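PDB 6XCQ: EreC from Klebsiella pneumoniae, which probably hydrolyses the lactone ring ester of macrolide antibiotics such as erythromycin, and so confers resistance to them. Local coordinates for residues A[276-281]-A[318-323]; A[309-314]-A[413-418]; A[337-342]-A[420-425]; A[377-382]-A[404-409]. The protein carries 1 engineered substitution. All coordinates share one frame; numbering follows the deposited sequence.

How the interactions relate
Interaction 3 is the core contact of the four: strands 338-345 and 423-427 pair inside the main mixed sheet, through backbone bonds and apolar side chains. Interaction 4 is also largely buried, but it ties a helix start to a small two-stranded sheet and adds a salt bridge near the surface. Its strand 405-408 pairs with strand 411-414 of interaction 2, and M406 packs on F421 and A342 of interaction 3. Interaction 2 is partly buried and relies on hydroxyls and water; its K312 reaches D422 of interaction 3. Interaction 1, at the surface, rests on one carboxylate and touches interaction 2 through T322 and P314.

Interaction 1 (A[276-281]-A[318-323]); sequences GDTSVR and SGELTA
A carboxylate received by a turn makes this surface contact: E320, in strand 320-323, reaches G276 and T278 in the type I turn that leads into helix 279-295. It illustrates how a single buried acid can join a short strand to the approach of a helix. E320 OE1 accepts a straight hydrogen bond from G276 N at 2.9 Å (174°), met on the syn side though somewhat out of the carboxylate plane. OE2 faces T278 N, but its modelled place is less certain, and that bond is correspondingly doubtful. The chain of E320 starts with CG anti to the backbone N (chi1 175°) and then bends at chi2, which brings the carboxylate to G276 N.

Beside the acid, the backbones come close. G276 CA lies 3.2 Å from T322 O in a CA-H...O contact, and the positive phi of G276 (88°) is one that suits a residue without a side chain. A323 packs its CB 3.7 Å from S279 OG. That hydroxyl is itself fixed by a 2.8 Å bond to G276 O, which also accepts from S279 N, so the turn is closed twice at one oxygen.

S279 OG additionally meets V324 N, just beyond the strand. The strand pairs with 315-317 through A323 and V315, while helix 244-267 packs against D277 and V280 of the turn and helix start.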
loop_
_atom_site.group_PDB
_atom_site.type_symbol
_atom_site.label_atom_id
_atom_site.label_comp_id
_atom_site.label_asym_id
_atom_site.label_seq_id
_atom_site.Cartn_x
_atom_site.Cartn_y
_atom_site.Cartn_z
ATOM N N GLY A 276 7.987 0.749 -17.915
ATOM C CA GLY A 276 8.115 -0.338 -16.968
ATOM C C GLY A 276 8.875 -0.015 -15.694
ATOM O O GLY A 276 8.792 -0.793 -14.735
ATOM N N ASP A 277 9.602 1.109 -15.636
ATOM C CA ASP A 277 10.426 1.382 -14.458
ATOM C C ASP A 277 9.588 1.519 -13.191
ATOM O O ASP A 277 10.059 1.168 -12.102
ATOM C CB ASP A 277 11.279 2.634 -14.671
ATOM C CG ASP A 277 12.711 2.306 -15.116
ATOM O OD1 ASP A 277 13.046 1.105 -15.297
ATOM O OD2 ASP A 277 13.511 3.257 -15.271
ATOM N N THR A 278 8.335 1.977 -13.304
ATOM C CA THR A 278 7.520 2.125 -12.099
ATOM C C THR A 278 7.071 0.788 -11.501
ATOM O O THR A 278 6.342 0.795 -10.504
ATOM C CB THR A 278 6.303 3.014 -12.372
ATOM O OG1 THR A 278 5.471 2.399 -13.361
ATOM C CG2 THR A 278 6.745 4.391 -12.874
ATOM N N SER A 279 7.495 -0.354 -12.047
ATOM C CA SER A 279 7.252 -1.636 -11.394
ATOM C C SER A 279 8.159 -1.876 -10.188
ATOM O O SER A 279 7.912 -2.813 -9.421
ATOM C CB SER A 279 7.464 -2.792 -12.380
ATOM O OG SER A 279 6.924 -2.499 -13.654
ATOM N N VAL A 280 9.195 -1.059 -9.994
ATOM C CA VAL A 280 10.235 -1.426 -9.034
ATOM C C VAL A 280 9.709 -1.334 -7.606
ATOM O O VAL A 280 9.896 -2.252 -6.801
ATOM C CB VAL A 280 11.486 -0.555 -9.244
ATOM C CG1 VAL A 280 12.372 -0.603 -8.020
ATOM C CG2 VAL A 280 12.258 -1.039 -10.470
ATOM N N ARG A 281 9.044 -0.230 -7.263
ATOM C CA ARG A 281 8.453 -0.136 -5.928
ATOM C C ARG A 281 7.423 -1.239 -5.686
ATOM O O ARG A 281 7.401 -1.842 -4.606
ATOM C CB ARG A 281 7.813 1.235 -5.716
ATOM C CG ARG A 281 7.104 1.338 -4.377
ATOM C CD ARG A 281 6.347 2.629 -4.195
ATOM N NE ARG A 281 5.191 2.426 -3.322
ATOM C CZ ARG A 281 3.929 2.332 -3.738
ATOM N NH1 ARG A 281 3.630 2.449 -5.032
ATOM N NH2 ARG A 281 2.960 2.144 -2.847
ATOM N N SER A 318 -1.719 6.912 -16.271
ATOM C CA SER A 318 -0.991 8.178 -16.346
ATOM C C SER A 318 0.266 8.090 -17.208
ATOM O O SER A 318 0.212 7.661 -18.365
ATOM C CB SER A 318 -0.619 8.674 -14.944
ATOM O OG SER A 318 -0.337 10.068 -14.952
ATOM N N GLY A 319 1.403 8.487 -16.643
ATOM C CA GLY A 319 2.671 8.518 -17.337
ATOM C C GLY A 319 3.367 7.190 -17.526
ATOM O O GLY A 319 4.532 7.173 -17.930
ATOM N N GLU A 320 2.693 6.071 -17.262
ATOM C CA GLU A 320 3.299 4.746 -17.363
ATOM C C GLU A 320 2.549 3.930 -18.407
ATOM O O GLU A 320 1.387 3.561 -18.197
ATOM C CB GLU A 320 3.285 4.030 -16.014
ATOM C CG GLU A 320 3.784 2.600 -16.095
ATOM C CD GLU A 320 5.273 2.511 -16.406
ATOM O OE1 GLU A 320 5.619 2.371 -17.604
ATOM O OE2 GLU A 320 6.093 2.580 -15.452
ATOM N N LEU A 321 3.226 3.627 -19.519
ATOM C CA LEU A 321 2.596 2.832 -20.567
ATOM C C LEU A 321 2.274 1.422 -20.093
ATOM O O LEU A 321 1.274 0.837 -20.525
ATOM C CB LEU A 321 3.492 2.768 -21.799
ATOM C CG LEU A 321 3.517 3.999 -22.696
ATOM C CD1 LEU A 321 4.244 3.653 -23.973
ATOM C CD2 LEU A 321 2.103 4.470 -22.988
ATOM N N THR A 322 3.108 0.854 -19.225
ATOM C CA THR A 322 2.853 -0.476 -18.702
ATOM C C THR A 322 3.736 -0.659 -17.484
ATOM O O THR A 322 4.953 -0.466 -17.570
ATOM C CB THR A 322 3.146 -1.569 -19.749
ATOM O OG1 THR A 322 2.244 -1.454 -20.855
ATOM C CG2 THR A 322 3.012 -2.962 -19.141
ATOM N N ALA A 323 3.142 -0.979 -16.339
ATOM C CA ALA A 323 3.911 -1.397 -15.174
ATOM C C ALA A 323 3.335 -2.698 -14.642
ATOM O O ALA A 323 2.151 -3.013 -14.827
ATOM C CB ALA A 323 3.927 -0.352 -14.065
#

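Interaction 2 (A[309-314]-A[413-418]); sequences NLQKTP and VETNLS. Engineered in segment 309-314: N309 (natural residue His).
T415 and T313 meet hydroxyl to hydroxyl, their OG1 atoms 2.6 Å apart in a hydrogen bond that either could donate. T415, with Q311 and T313, supplies most of the buried surface, and the three show how a loop after a helix can be fastened by small polar groups. Both threonines point toward the opposite segment; T415 holds OG1 anti to its backbone N (chi1 -170°), which carries the hydroxyl across to T313.

Q311, extended from the end of helix 307-310, brings its amide in beside them. NE2 donates to T313 OG1 at 3.3 Å, the hydroxyl lying 27° out of the amide plane, and comes within 3.9 Å of T415 CB. At the other branch of the amide, OE1 rests against V413 CG2 at 3.7 Å. A420, in helix 417-420, also packs on this group.

Water extends the join. One molecule bridges K312 NZ and, less certainly, S418 O; another, 2.8 Å from T415 OG1, donates to P314 O. The chemistry implies a small, partly hydrated join in which one hydroxyl pair and bridging water do most of the polar work, with modest apolar contact beside them.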
loop_
_atom_site.group_PDB
_atom_site.type_symbol
_atom_site.label_atom_id
_atom_site.label_comp_id
_atom_site.label_asym_id
_atom_site.label_seq_id
_atom_site.Cartn_x
_atom_site.Cartn_y
_atom_site.Cartn_z
ATOM N N ASN A 309 -2.292 -1.138 -7.401
ATOM C CA ASN A 309 -1.249 -1.993 -6.836
ATOM C C ASN A 309 -1.729 -3.432 -6.675
ATOM O O ASN A 309 -0.946 -4.369 -6.859
ATOM C CB ASN A 309 -0.771 -1.487 -5.465
ATOM C CG ASN A 309 -0.254 -0.062 -5.494
ATOM O OD1 ASN A 309 -0.838 0.825 -4.876
ATOM N ND2 ASN A 309 0.866 0.154 -6.173
ATOM N N LEU A 310 -2.999 -3.623 -6.321
ATOM C CA LEU A 310 -3.533 -4.957 -6.090
ATOM C C LEU A 310 -3.803 -5.715 -7.381
ATOM O O LEU A 310 -3.881 -6.950 -7.350
ATOM C CB LEU A 310 -4.836 -4.871 -5.292
ATOM C CG LEU A 310 -4.815 -4.243 -3.896
ATOM C CD1 LEU A 310 -6.227 -4.264 -3.353
ATOM C CD2 LEU A 310 -3.904 -5.010 -2.970
ATOM N N GLN A 311 -3.983 -4.997 -8.490
ATOM C CA GLN A 311 -4.321 -5.593 -9.782
ATOM C C GLN A 311 -3.346 -6.711 -10.129
ATOM O O GLN A 311 -2.159 -6.625 -9.820
ATOM C CB GLN A 311 -4.275 -4.500 -10.856
ATOM C CG GLN A 311 -4.808 -4.898 -12.220
ATOM C CD GLN A 311 -5.008 -3.703 -13.127
ATOM O OE1 GLN A 311 -5.598 -2.686 -12.735
ATOM N NE2 GLN A 311 -4.513 -3.813 -14.348
ATOM N N LYS A 312 -3.845 -7.785 -10.747
ATOM C CA LYS A 312 -2.982 -8.938 -11.012
ATOM C C LYS A 312 -2.470 -8.987 -12.447
ATOM O O LYS A 312 -1.731 -9.908 -12.794
ATOM C CB LYS A 312 -3.718 -10.241 -10.662
ATOM C CG LYS A 312 -4.210 -10.276 -9.207
ATOM C CD LYS A 312 -4.807 -11.626 -8.792
ATOM C CE LYS A 312 -6.140 -11.905 -9.451
ATOM N NZ LYS A 312 -6.813 -13.095 -8.818
ATOM N N THR A 313 -2.827 -8.017 -13.276
ATOM C CA THR A 313 -2.391 -7.923 -14.667
ATOM C C THR A 313 -1.687 -6.585 -14.864
ATOM O O THR A 313 -1.829 -5.693 -14.008
ATOM C CB THR A 313 -3.597 -8.036 -15.600
ATOM O OG1 THR A 313 -4.487 -6.946 -15.319
ATOM C CG2 THR A 313 -4.309 -9.389 -15.420
ATOM N N PRO A 314 -0.947 -6.388 -15.962
ATOM C CA PRO A 314 -0.217 -5.126 -16.132
ATOM C C PRO A 314 -1.133 -3.909 -16.147
ATOM O O PRO A 314 -2.235 -3.926 -16.715
ATOM C CB PRO A 314 0.490 -5.310 -17.480
ATOM C CG PRO A 314 0.699 -6.777 -17.573
ATOM C CD PRO A 314 -0.542 -7.378 -16.984
ATOM N N VAL A 413 -8.442 2.461 -16.038
ATOM C CA VAL A 413 -7.506 1.472 -16.553
ATOM C C VAL A 413 -8.314 0.485 -17.382
ATOM O O VAL A 413 -9.508 0.289 -17.147
ATOM C CB VAL A 413 -6.710 0.737 -15.445
ATOM C CG1 VAL A 413 -6.008 1.733 -14.542
ATOM C CG2 VAL A 413 -7.614 -0.181 -14.638
ATOM N N GLU A 414 -7.666 -0.129 -18.363
ATOM C CA GLU A 414 -8.291 -1.155 -19.187
ATOM C C GLU A 414 -7.488 -2.438 -19.083
ATOM O O GLU A 414 -6.258 -2.413 -19.157
ATOM C CB GLU A 414 -8.382 -0.721 -20.649
ATOM C CG GLU A 414 -8.764 -1.863 -21.586
ATOM C CD GLU A 414 -9.339 -1.390 -22.925
ATOM O OE1 GLU A 414 -9.115 -0.205 -23.288
ATOM O OE2 GLU A 414 -10.014 -2.211 -23.604
ATOM N N THR A 415 -8.183 -3.560 -18.937
ATOM C CA THR A 415 -7.518 -4.842 -18.729
ATOM C C THR A 415 -8.572 -5.930 -18.910
ATOM O O THR A 415 -9.738 -5.650 -19.223
ATOM C CB THR A 415 -6.857 -4.881 -17.341
ATOM O OG1 THR A 415 -6.005 -6.033 -17.219
ATOM C CG2 THR A 415 -7.915 -4.902 -16.276
ATOM N N ASN A 416 -8.146 -7.177 -18.744
ATOM C CA ASN A 416 -9.066 -8.303 -18.593
ATOM C C ASN A 416 -9.430 -8.373 -17.121
ATOM O O ASN A 416 -8.625 -8.824 -16.299
ATOM C CB ASN A 416 -8.433 -9.614 -19.058
ATOM C CG ASN A 416 -9.377 -10.807 -18.934
ATOM O OD1 ASN A 416 -10.099 -10.970 -17.944
ATOM N ND2 ASN A 416 -9.370 -11.652 -19.949
ATOM N N LEU A 417 -10.653 -7.961 -16.790
ATOM C CA LEU A 417 -11.014 -7.801 -15.389
ATOM C C LEU A 417 -11.237 -9.132 -14.676
ATOM O O LEU A 417 -11.155 -9.172 -13.444
ATOM C CB LEU A 417 -12.244 -6.887 -15.261
ATOM C CG LEU A 417 -11.939 -5.434 -15.654
ATOM C CD1 LEU A 417 -13.213 -4.687 -16.029
ATOM C CD2 LEU A 417 -11.200 -4.681 -14.543
ATOM N N SER A 418 -11.512 -10.216 -15.403
ATOM C CA SER A 418 -11.579 -11.527 -14.756
ATOM C C SER A 418 -10.204 -11.980 -14.276
ATOM O O SER A 418 -10.083 -12.640 -13.236
ATOM C CB SER A 418 -12.171 -12.565 -15.709
ATOM O OG SER A 418 -11.405 -12.655 -16.899
HETATM O O HOH W 1 -8.989 -13.211 -10.755
HETATM O O HOH W 2 -4.292 -1.926 -17.100
HETATM O O HOH W 3 -3.545 -5.453 -18.341
#

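Interaction 3 (A[337-342]-A[420-425]); sequences DYRAIA and AFDAIV
The F421 ring lies against A342 CB, which sits 3.6 Å from the ring centroid and only 13° off its normal, a CH-pi contact over one face. A342 lies in strand 338-345 of the mixed eight-stranded sheet, and F421 in the short link between helix 417-420 and strand 423-427, which pairs in parallel with it; the example shows how a strand entry is secured before regular pairing begins. A340 CB adds to the packing, 3.9 Å from F421 CD1. The side chain of F421 leaves with CG anti to its carbonyl carbon (chi1 -61°), which places the ring against A342 CB.

From A340 onward the backbones pair. D422 N donates to A340 O at 2.9 Å, with a weak second bond from A423 N to the same oxygen; A342 N then meets A423 O, and V425 N meets A342 O at 2.8 Å. I341 and A423 share one face of the sheet, where I341 CG2 also touches V425 CG2 at 3.6 Å. On the other face I424 CD1 touches A342 CB, and M406 of strand 405-408 packs there as well. Strand 62-65 flanks 338-345 on its far edge, bonded to R339 and I341.

D422 also uses its side chain as if it were another residue of the strand. Its OD2, which forms a salt bridge with K312, accepts from A340 N at 3.0 Å, met on the anti side and 15° out of the carboxylate plane.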
loop_
_atom_site.group_PDB
_atom_site.type_symbol
_atom_site.label_atom_id
_atom_site.label_comp_id
_atom_site.label_asym_id
_atom_site.label_seq_id
_atom_site.Cartn_x
_atom_site.Cartn_y
_atom_site.Cartn_z
ATOM N N ASP A 337 -2.886 -18.377 -3.277
ATOM C CA ASP A 337 -3.624 -17.923 -2.103
ATOM C C ASP A 337 -3.719 -16.394 -2.012
ATOM O O ASP A 337 -3.913 -15.857 -0.919
ATOM C CB ASP A 337 -2.976 -18.490 -0.839
ATOM C CG ASP A 337 -1.526 -18.069 -0.693
ATOM O OD1 ASP A 337 -1.041 -17.320 -1.564
ATOM O OD2 ASP A 337 -0.864 -18.478 0.288
ATOM N N TYR A 338 -3.559 -15.688 -3.128
ATOM C CA TYR A 338 -3.753 -14.245 -3.196
ATOM C C TYR A 338 -5.087 -13.939 -3.858
ATOM O O TYR A 338 -5.410 -14.518 -4.901
ATOM C CB TYR A 338 -2.630 -13.570 -3.988
ATOM C CG TYR A 338 -2.865 -12.092 -4.232
ATOM C CD1 TYR A 338 -2.927 -11.197 -3.174
ATOM C CD2 TYR A 338 -3.008 -11.590 -5.521
ATOM C CE1 TYR A 338 -3.137 -9.827 -3.400
ATOM C CE2 TYR A 338 -3.208 -10.235 -5.751
ATOM C CZ TYR A 338 -3.275 -9.363 -4.690
ATOM O OH TYR A 338 -3.498 -8.018 -4.922
ATOM N N ARG A 339 -5.852 -13.016 -3.264
ATOM C CA ARG A 339 -7.089 -12.514 -3.858
ATOM C C ARG A 339 -7.074 -10.992 -3.828
ATOM O O ARG A 339 -6.555 -10.396 -2.881
ATOM C CB ARG A 339 -8.334 -13.026 -3.109
ATOM C CG ARG A 339 -8.364 -14.536 -2.851
ATOM C CD ARG A 339 -8.649 -15.376 -4.100
ATOM N NE ARG A 339 -8.766 -16.781 -3.700
ATOM C CZ ARG A 339 -7.784 -17.683 -3.770
ATOM N NH1 ARG A 339 -6.596 -17.358 -4.271
ATOM N NH2 ARG A 339 -7.991 -18.922 -3.337
ATOM N N ALA A 340 -7.654 -10.365 -4.861
ATOM C CA ALA A 340 -7.663 -8.908 -5.002
ATOM C C ALA A 340 -9.092 -8.416 -5.203
ATOM O O ALA A 340 -9.759 -8.815 -6.163
ATOM C CB ALA A 340 -6.794 -8.465 -6.185
ATOM N N ILE A 341 -9.547 -7.525 -4.333
ATOM C CA ILE A 341 -10.877 -6.939 -4.447
ATOM C C ILE A 341 -10.703 -5.459 -4.787
ATOM O O ILE A 341 -10.202 -4.676 -3.969
ATOM C CB ILE A 341 -11.700 -7.136 -3.169
ATOM C CG1 ILE A 341 -11.637 -8.608 -2.724
ATOM C CG2 ILE A 341 -13.142 -6.672 -3.409
ATOM C CD1 ILE A 341 -12.454 -8.936 -1.495
ATOM N N ALA A 342 -11.053 -5.087 -6.016
ATOM C CA ALA A 342 -11.047 -3.684 -6.418
ATOM C C ALA A 342 -12.263 -2.954 -5.854
ATOM O O ALA A 342 -13.332 -3.543 -5.688
ATOM C CB ALA A 342 -11.045 -3.554 -7.935
ATOM N N ALA A 420 -7.710 -9.720 -13.721
ATOM C CA ALA A 420 -7.105 -8.627 -12.969
ATOM C C ALA A 420 -7.544 -8.621 -11.511
ATOM O O ALA A 420 -6.732 -8.342 -10.621
ATOM C CB ALA A 420 -7.450 -7.294 -13.635
ATOM N N PHE A 421 -8.821 -8.910 -11.246
ATOM C CA PHE A 421 -9.355 -8.896 -9.891
ATOM C C PHE A 421 -10.233 -10.119 -9.684
ATOM O O PHE A 421 -10.768 -10.683 -10.637
ATOM C CB PHE A 421 -10.163 -7.613 -9.626
ATOM C CG PHE A 421 -9.340 -6.372 -9.751
ATOM C CD1 PHE A 421 -8.527 -5.958 -8.694
ATOM C CD2 PHE A 421 -9.325 -5.652 -10.931
ATOM C CE1 PHE A 421 -7.748 -4.814 -8.812
ATOM C CE2 PHE A 421 -8.540 -4.515 -11.047
ATOM C CZ PHE A 421 -7.747 -4.107 -9.976
ATOM N N ASP A 422 -10.394 -10.509 -8.417
ATOM C CA ASP A 422 -11.297 -11.601 -8.074
ATOM C C ASP A 422 -12.717 -11.121 -7.807
ATOM O O ASP A 422 -13.663 -11.858 -8.097
ATOM C CB ASP A 422 -10.783 -12.361 -6.849
ATOM C CG ASP A 422 -9.464 -13.082 -7.119
ATOM O OD1 ASP A 422 -9.492 -14.204 -7.670
ATOM O OD2 ASP A 422 -8.399 -12.506 -6.810
ATOM N N ALA A 423 -12.887 -9.907 -7.277
ATOM C CA ALA A 423 -14.209 -9.340 -7.030
ATOM C C ALA A 423 -14.117 -7.826 -7.155
ATOM O O ALA A 423 -13.025 -7.259 -7.179
ATOM C CB ALA A 423 -14.758 -9.731 -5.654
ATOM N N ILE A 424 -15.284 -7.177 -7.246
ATOM C CA ILE A 424 -15.385 -5.720 -7.327
ATOM C C ILE A 424 -16.400 -5.231 -6.307
ATOM O O ILE A 424 -17.505 -5.780 -6.196
ATOM C CB ILE A 424 -15.798 -5.213 -8.721
ATOM C CG1 ILE A 424 -15.090 -5.968 -9.859
ATOM C CG2 ILE A 424 -15.518 -3.719 -8.813
ATOM C CD1 ILE A 424 -13.628 -5.567 -10.073
ATOM N N VAL A 425 -16.029 -4.171 -5.593
ATOM C CA VAL A 425 -16.897 -3.450 -4.668
ATOM C C VAL A 425 -17.153 -2.079 -5.269
ATOM O O VAL A 425 -16.206 -1.371 -5.627
ATOM C CB VAL A 425 -16.232 -3.345 -3.282
ATOM C CG1 VAL A 425 -16.984 -2.433 -2.347
ATOM C CG2 VAL A 425 -16.057 -4.725 -2.672
#

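Interaction 4 (A[377-382]-A[404-409])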
loop_
_atom_site.group_PDB
_atom_site.type_symbol
_atom_site.label_atom_id
_atom_site.label_comp_id
_atom_site.label_asym_id
_atom_site.label_seq_id
_atom_site.Cartn_x
_atom_site.Cartn_y
_atom_site.Cartn_z
ATOM N N ASP A 377 -18.599 -0.427 -22.023
ATOM C CA ASP A 377 -17.657 -1.480 -21.644
ATOM C C ASP A 377 -16.912 -1.131 -20.361
ATOM O O ASP A 377 -15.732 -1.458 -20.206
ATOM C CB ASP A 377 -16.681 -1.766 -22.779
ATOM C CG ASP A 377 -15.927 -0.536 -23.238
ATOM O OD1 ASP A 377 -16.001 0.529 -22.578
ATOM O OD2 ASP A 377 -15.248 -0.642 -24.275
ATOM N N SER A 378 -17.570 -0.457 -19.423
ATOM C CA SER A 378 -16.952 -0.175 -18.137
ATOM C C SER A 378 -17.506 -1.097 -17.052
ATOM O O SER A 378 -18.626 -1.611 -17.146
ATOM C CB SER A 378 -17.145 1.293 -17.762
ATOM O OG SER A 378 -18.453 1.544 -17.301
ATOM N N MET A 379 -16.685 -1.354 -16.034
ATOM C CA MET A 379 -17.178 -2.113 -14.888
ATOM C C MET A 379 -18.308 -1.359 -14.193
ATOM O O MET A 379 -19.250 -1.967 -13.674
ATOM C CB MET A 379 -16.037 -2.395 -13.912
ATOM C CG MET A 379 -16.468 -3.141 -12.644
ATOM S SD MET A 379 -17.235 -4.764 -12.920
ATOM C CE MET A 379 -15.975 -5.576 -13.844
ATOM N N GLU A 380 -18.219 -0.030 -14.173
ATOM C CA GLU A 380 -19.270 0.786 -13.574
ATOM C C GLU A 380 -20.614 0.555 -14.252
ATOM O O GLU A 380 -21.654 0.512 -13.585
ATOM C CB GLU A 380 -18.874 2.267 -13.646
ATOM C CG GLU A 380 -17.688 2.628 -12.716
ATOM C CD GLU A 380 -16.323 2.161 -13.223
ATOM O OE1 GLU A 380 -16.174 1.941 -14.448
ATOM O OE2 GLU A 380 -15.388 2.031 -12.389
ATOM N N GLN A 381 -20.618 0.404 -15.580
ATOM C CA GLN A 381 -21.888 0.191 -16.264
ATOM C C GLN A 381 -22.455 -1.175 -15.935
ATOM O O GLN A 381 -23.680 -1.335 -15.789
ATOM C CB GLN A 381 -21.724 0.334 -17.775
ATOM C CG GLN A 381 -23.053 0.180 -18.515
ATOM C CD GLN A 381 -24.009 1.306 -18.196
ATOM O OE1 GLN A 381 -23.687 2.470 -18.391
ATOM N NE2 GLN A 381 -25.188 0.962 -17.696
ATOM N N TYR A 382 -21.578 -2.174 -15.839
ATOM C CA TYR A 382 -22.000 -3.512 -15.440
ATOM C C TYR A 382 -22.665 -3.489 -14.071
ATOM O O TYR A 382 -23.705 -4.124 -13.867
ATOM C CB TYR A 382 -20.782 -4.432 -15.427
ATOM C CG TYR A 382 -21.048 -5.872 -15.048
ATOM C CD1 TYR A 382 -21.385 -6.817 -16.013
ATOM C CD2 TYR A 382 -20.922 -6.295 -13.729
ATOM C CE1 TYR A 382 -21.608 -8.135 -15.672
ATOM C CE2 TYR A 382 -21.139 -7.610 -13.379
ATOM C CZ TYR A 382 -21.476 -8.526 -14.352
ATOM O OH TYR A 382 -21.693 -9.832 -13.999
ATOM N N LYS A 404 -14.498 -3.934 -19.637
ATOM C CA LYS A 404 -13.065 -4.011 -19.884
ATOM C C LYS A 404 -12.292 -2.872 -19.252
ATOM O O LYS A 404 -11.055 -2.925 -19.228
ATOM C CB LYS A 404 -12.787 -4.018 -21.391
ATOM C CG LYS A 404 -12.937 -5.393 -22.020
ATOM C CD LYS A 404 -12.828 -5.300 -23.528
ATOM C CE LYS A 404 -12.864 -6.691 -24.156
ATOM N NZ LYS A 404 -14.218 -7.278 -23.996
ATOM N N ARG A 405 -12.964 -1.839 -18.754
ATOM C CA ARG A 405 -12.287 -0.712 -18.140
ATOM C C ARG A 405 -12.934 -0.401 -16.796
ATOM O O ARG A 405 -14.097 -0.737 -16.555
ATOM C CB ARG A 405 -12.278 0.527 -19.064
ATOM C CG ARG A 405 -13.628 1.039 -19.531
ATOM C CD ARG A 405 -13.461 2.050 -20.677
ATOM N NE ARG A 405 -13.472 1.405 -21.988
ATOM C CZ ARG A 405 -12.402 1.261 -22.764
ATOM N NH1 ARG A 405 -11.225 1.723 -22.372
ATOM N NH2 ARG A 405 -12.510 0.653 -23.934
ATOM N N MET A 406 -12.145 0.202 -15.899
ATOM C CA MET A 406 -12.627 0.568 -14.573
ATOM C C MET A 406 -11.991 1.890 -14.175
ATOM O O MET A 406 -10.839 2.162 -14.519
ATOM C CB MET A 406 -12.306 -0.523 -13.532
ATOM C CG MET A 406 -12.863 -0.249 -12.131
ATOM S SD MET A 406 -12.894 -1.761 -11.126
ATOM C CE MET A 406 -11.186 -2.277 -11.287
ATOM N N ARG A 407 -12.741 2.700 -13.433
ATOM C CA ARG A 407 -12.221 3.988 -13.000
ATOM C C ARG A 407 -10.977 3.798 -12.134
ATOM O O ARG A 407 -10.856 2.838 -11.376
ATOM C CB ARG A 407 -13.285 4.760 -12.226
ATOM C CG ARG A 407 -14.473 5.192 -13.117
ATOM C CD ARG A 407 -15.585 5.766 -12.295
ATOM N NE ARG A 407 -16.322 6.791 -13.037
ATOM C CZ ARG A 407 -17.359 7.459 -12.557
ATOM N NH1 ARG A 407 -17.810 7.197 -11.337
ATOM N NH2 ARG A 407 -17.931 8.402 -13.293
ATOM N N SER A 408 -10.049 4.733 -12.255
ATOM C CA SER A 408 -8.865 4.729 -11.411
ATOM C C SER A 408 -8.432 6.182 -11.311
ATOM O O SER A 408 -8.128 6.801 -12.335
ATOM C CB SER A 408 -7.778 3.835 -12.018
ATOM O OG SER A 408 -6.554 3.935 -11.316
ATOM N N GLN A 409 -8.456 6.737 -10.104
ATOM C CA GLN A 409 -8.293 8.193 -9.898
ATOM C C GLN A 409 -9.362 8.882 -10.753
ATOM O O GLN A 409 -10.503 8.404 -10.801
ATOM C CB GLN A 409 -6.862 8.621 -10.188
ATOM C CG GLN A 409 -5.817 8.025 -9.244
ATOM C CD GLN A 409 -6.085 8.341 -7.786
ATOM O OE1 GLN A 409 -6.172 7.434 -6.967
ATOM N NE2 GLN A 409 -6.181 9.642 -7.446
#
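E380 and R407 form the tight inner end of the contact. E380 OE2 takes the backbone N-H of R407 at 2.9 Å, nearly straight at 170° and on the syn side but tilted from the carboxylate plane, while the same oxygen lies 3.4 Å from both R407 CG and M406 CG. The E380 chain bends at chi2 (75°), which brings the carboxylate to the R407 N-H. T344 gives OE2 a second, hydroxyl partner, and the guanidinium of R407 goes elsewhere, to the carbonyls of D372, H345 and G347. Alongside, M379 and M406 run side by side in the same direction, CG to SD 4.1 Å, with L417 of helix 417-420 packed on both.

In the middle the backbones bridge at S378 and R405, where helix 379-387 begins. S378 is its N-cap residue: its OG accepts from Q381 N and also bonds to the R375 carbonyl O. The first helical residue is tied to the strand as well, M379 N donating to R405 O at 2.7 Å. A helix start is thus pinned to a strand of the two-stranded antiparallel sheet 405-408 and 411-414.

The close packing around E380 and M406 contrasts with a partly exposed ion pair at the other end. D377 O accepts from both K404 N and R405 N. In the R405 conformer described, one of two modelled and so less certain, the guanidinium holds the D377 carboxylate side-on: NE to OD1 at 2.7 Å, NH2 to OD2 at 3.0 Å. The two planes are turned 50° apart, and both nitrogens come from above the carboxylate plane. In that conformer NH1 also reaches E414 on the neighbouring strand, whereas the exposed K404 leads its amine away from D377.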